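Local coordinates for protein muramoyltetrapeptide carboxypeptidase (Oxalobacter formigenes OXCC13, PDB 6UUK) that probably acts as a serine-type carboxypeptidase on the muramoyl tetrapeptides of bacterial cell-wall peptidoglycan, at residues 65-68 with 69-73; 101-104 with 105-108. One frame throughout, in Å; residues are numbered along the deposited sequence.

Contact 1: 65-68 with 69-73; sequences VPDS and DLQRA
With OG placed between the backbone N and the carbonyl carbon (chi1 58°), S68 leans on D69, whose CG is anti to its own carbonyl carbon (chi1 -62°). Both residues belong to the first turn of helix 67-79, the connecting helix of a beta-alpha-beta unit between strands 55-59 and 83-86. S68 OG donates to D69 OD1 over 3.2 Å and arrives from above the carboxylate plane. The other oxygen, D69 OD2, lies 3.5 Å from P66 CG, so the pyrrolidine ring flanks the acid. R72 NH2 reaches D69 OD1 at 3.3 Å in a salt bridge whose hydrogen bond is weak; the same NH2 also bonds the carbonyl oxygen of T179, linking this helix to the chain just after helix 174-177.

P66 holds the N-cap position. Its carbonyl oxygen takes L70 N at 3.2 Å and the D69 amide only weakly. Q71 N repeats this i to i+4 step to D67 O at 3.1 Å, and the next bond, R72 N to S68 O, is weak. The side chains of D67 and Q71 merely lie close: D67 OD2 is 3.2 Å from Q71 NE2, but the angle is poor for a hydrogen bond and the carboxylate and amide planes stand 57° apart. On the apolar side, where L70 packs on I174, V65 CG1 comes within 4.3 Å of L70 CB.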
# COMPACT_ATOMS: atom_id res chain seq x y z
N VAL B 65 -12.37 17.44 12.61
CA VAL B 65 -13.34 18.15 11.79
C VAL B 65 -13.64 19.48 12.46
O VAL B 65 -13.75 19.53 13.70
CB VAL B 65 -14.61 17.30 11.58
CG1 VAL B 65 -15.83 18.18 11.32
CG2 VAL B 65 -14.41 16.33 10.44
N PRO B 66 -13.76 20.58 11.71
CA PRO B 66 -14.11 21.86 12.34
C PRO B 66 -15.43 21.77 13.09
O PRO B 66 -16.38 21.13 12.64
CB PRO B 66 -14.20 22.83 11.14
CG PRO B 66 -14.35 21.95 9.94
CD PRO B 66 -13.58 20.71 10.26
N ASP B 67 -15.47 22.43 14.25
CA ASP B 67 -16.64 22.33 15.12
C ASP B 67 -17.89 22.88 14.44
O ASP B 67 -19.01 22.48 14.78
CB ASP B 67 -16.38 23.07 16.43
CG ASP B 67 -17.53 22.96 17.41
OD1 ASP B 67 -17.79 21.84 17.90
OD2 ASP B 67 -18.17 23.99 17.69
N SER B 68 -17.72 23.80 13.49
CA SER B 68 -18.87 24.34 12.77
C SER B 68 -19.55 23.26 11.93
O SER B 68 -20.79 23.19 11.88
CB SER B 68 -18.44 25.51 11.89
OG SER B 68 -17.44 25.11 10.97
N ASP B 69 -18.77 22.42 11.26
CA ASP B 69 -19.35 21.37 10.43
C ASP B 69 -19.97 20.27 11.27
O ASP B 69 -21.02 19.73 10.92
CB ASP B 69 -18.29 20.80 9.49
CG ASP B 69 -17.73 21.83 8.53
OD1 ASP B 69 -18.12 23.01 8.64
OD2 ASP B 69 -16.91 21.47 7.67
N LEU B 70 -19.34 19.93 12.40
CA LEU B 70 -19.87 18.86 13.25
C LEU B 70 -21.22 19.23 13.83
O LEU B 70 -22.14 18.40 13.87
CB LEU B 70 -18.87 18.54 14.37
CG LEU B 70 -19.33 17.51 15.39
CD1 LEU B 70 -19.63 16.17 14.72
CD2 LEU B 70 -18.28 17.33 16.49
N GLN B 71 -21.37 20.48 14.29
CA GLN B 71 -22.65 20.90 14.87
C GLN B 71 -23.76 20.88 13.83
O GLN B 71 -24.92 20.63 14.18
CB GLN B 71 -22.51 22.30 15.48
CG GLN B 71 -21.63 22.33 16.72
CD GLN B 71 -21.36 23.75 17.20
OE1 GLN B 71 -21.26 24.68 16.41
NE2 GLN B 71 -21.26 23.91 18.52
N ARG B 72 -23.44 21.15 12.57
CA ARG B 72 -24.44 21.03 11.51
C ARG B 72 -24.76 19.57 11.22
O ARG B 72 -25.91 19.22 10.92
CB ARG B 72 -23.96 21.74 10.25
CG ARG B 72 -24.90 21.62 9.06
CD ARG B 72 -24.37 22.37 7.84
NE ARG B 72 -23.10 21.83 7.37
CZ ARG B 72 -21.91 22.37 7.62
NH1 ARG B 72 -21.83 23.48 8.36
NH2 ARG B 72 -20.81 21.81 7.15
N ALA B 73 -23.76 18.69 11.32
CA ALA B 73 -23.99 17.27 11.10
C ALA B 73 -24.86 16.67 12.20
O ALA B 73 -25.68 15.78 11.93
CB ALA B 73 -22.66 16.53 11.00

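Contact 2: 101-104 with 105-108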
# COMPACT_ATOMS: atom_id res chain seq x y z
N ASP B 101 -3.19 9.13 20.58
CA ASP B 101 -3.57 7.74 20.36
C ASP B 101 -4.28 7.15 21.58
O ASP B 101 -5.25 6.41 21.44
CB ASP B 101 -2.33 6.91 20.02
CG ASP B 101 -1.54 7.49 18.86
OD1 ASP B 101 -2.15 8.15 18.00
OD2 ASP B 101 -0.31 7.29 18.82
N GLU B 102 -3.80 7.49 22.78
CA GLU B 102 -4.43 6.97 23.99
C GLU B 102 -5.79 7.61 24.24
O GLU B 102 -6.70 6.95 24.75
CB GLU B 102 -3.51 7.18 25.19
CG GLU B 102 -2.15 6.51 25.08
CD GLU B 102 -1.18 7.30 24.21
OE1 GLU B 102 -1.47 8.48 23.92
OE2 GLU B 102 -0.13 6.74 23.82
N GLU B 103 -5.94 8.89 23.89
CA GLU B 103 -7.23 9.55 24.08
C GLU B 103 -8.25 9.09 23.04
O GLU B 103 -9.41 8.85 23.38
CB GLU B 103 -7.06 11.07 24.04
CG GLU B 103 -8.36 11.84 24.24
CD GLU B 103 -8.99 11.60 25.59
OE1 GLU B 103 -8.25 11.31 26.56
OE2 GLU B 103 -10.23 11.69 25.69
N ARG B 104 -7.82 8.97 21.78
CA ARG B 104 -8.72 8.44 20.76
C ARG B 104 -9.13 7.01 21.07
O ARG B 104 -10.26 6.60 20.78
CB ARG B 104 -8.07 8.51 19.38
CG ARG B 104 -7.72 9.91 18.91
CD ARG B 104 -7.46 9.96 17.41
NE ARG B 104 -6.55 8.90 16.98
CZ ARG B 104 -5.22 8.99 17.01
NH1 ARG B 104 -4.64 10.10 17.46
NH2 ARG B 104 -4.47 7.98 16.58
N SER B 105 -8.23 6.23 21.67
CA SER B 105 -8.57 4.85 22.03
C SER B 105 -9.57 4.82 23.18
O SER B 105 -10.51 4.01 23.16
CB SER B 105 -7.30 4.08 22.41
OG SER B 105 -6.30 4.24 21.41
N ARG B 106 -9.39 5.68 24.18
CA ARG B 106 -10.30 5.71 25.32
C ARG B 106 -11.70 6.14 24.90
O ARG B 106 -12.69 5.66 25.47
CB ARG B 106 -9.76 6.64 26.40
CG ARG B 106 -10.54 6.60 27.70
CD ARG B 106 -10.31 7.86 28.51
NE ARG B 106 -10.68 9.06 27.76
CZ ARG B 106 -11.92 9.53 27.67
NH1 ARG B 106 -12.91 8.90 28.29
NH2 ARG B 106 -12.16 10.62 26.97
N GLN B 107 -11.81 7.04 23.92
CA GLN B 107 -13.11 7.49 23.46
C GLN B 107 -13.88 6.39 22.73
O GLN B 107 -15.11 6.46 22.65
CB GLN B 107 -12.96 8.71 22.55
CG GLN B 107 -12.40 9.94 23.25
CD GLN B 107 -12.12 11.08 22.29
OE1 GLN B 107 -12.45 11.01 21.11
NE2 GLN B 107 -11.49 12.13 22.80
N ILE B 108 -13.19 5.38 22.20
CA ILE B 108 -13.88 4.27 21.55
C ILE B 108 -14.36 3.26 22.59
O ILE B 108 -15.43 2.67 22.45
CB ILE B 108 -12.98 3.62 20.49
CG1 ILE B 108 -12.42 4.69 19.54
CG2 ILE B 108 -13.75 2.58 19.70
CD1 ILE B 108 -11.50 4.13 18.48
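E103 and R106, one helical turn apart, run side by side in the same direction and form an i to i+3 salt bridge on helix 101-111, in the N-terminal domain of this S66-family peptidase. E103 has CG anti to the backbone N (chi1 -180°) and bends at the next bond, which carries the carboxylate along the helix to the arginine. R106 NH2 donates to E103 OE2 over 2.6 Å, almost straight at 174°; the acceptor lies in the guanidinium plane and is met on its syn side. R106 NE adds a weak bond to the same oxygen, while NH1 pairs with E110, so the guanidinium bridges two acids of one helix.

A second ion pair lies within 101-104: R104 NH2 reaches D101 OD1 at 2.7 Å. R104 NH1 also bonds the carbonyl oxygen of A99 and its guanidinium makes a cation-pi contact with F97, while D101 OD2 accepts from W299 NE1 of the second subunit, which brings this helix into the dimer interface.

Among neutral donors, Q107 NE2 meets the anti lone pair of E103 OE2 at 3.2 Å, with the carboxylate and amide planes 68° apart. That one oxygen is thus gripped from two directions. Replacing E103 with alanine removes the carboxylate, which would probably leave R106 with one acid fewer and the Q107 amide free to turn.

Backbone bonds follow the i to i+4 pattern: S105 N to D101 O and R106 N to E102 O, each 3.0 Å, then Q107 N to E103 O at 3.1 Å. At I108 the pattern changes: I108 N lies 3.5 Å from R104 O in a weak bond and also bonds S105 O at 3.2 Å.

How the contacts relate
From the N terminus, the chain leaves strand 55-59 and enters contact 1 at the start of helix 67-79, which leads to strand 83-86. Contact 2 follows on helix 101-111, between that strand and strand 119-122; in the sheet, 55-59 lies between these two. The contacts are therefore in series, neither nested nor crossed, and each closes only a local turn of its own helix. The centres of contact 1 and contact 2 stand about 20 Å apart. The nearest atoms of contact 1 and contact 2 are about 10 Å apart, so the two do not touch. Contact 1 borders the loop at L123 and R124 and the region of helix 174-177; contact 2 faces the loop at R131 and L132 and the second subunit.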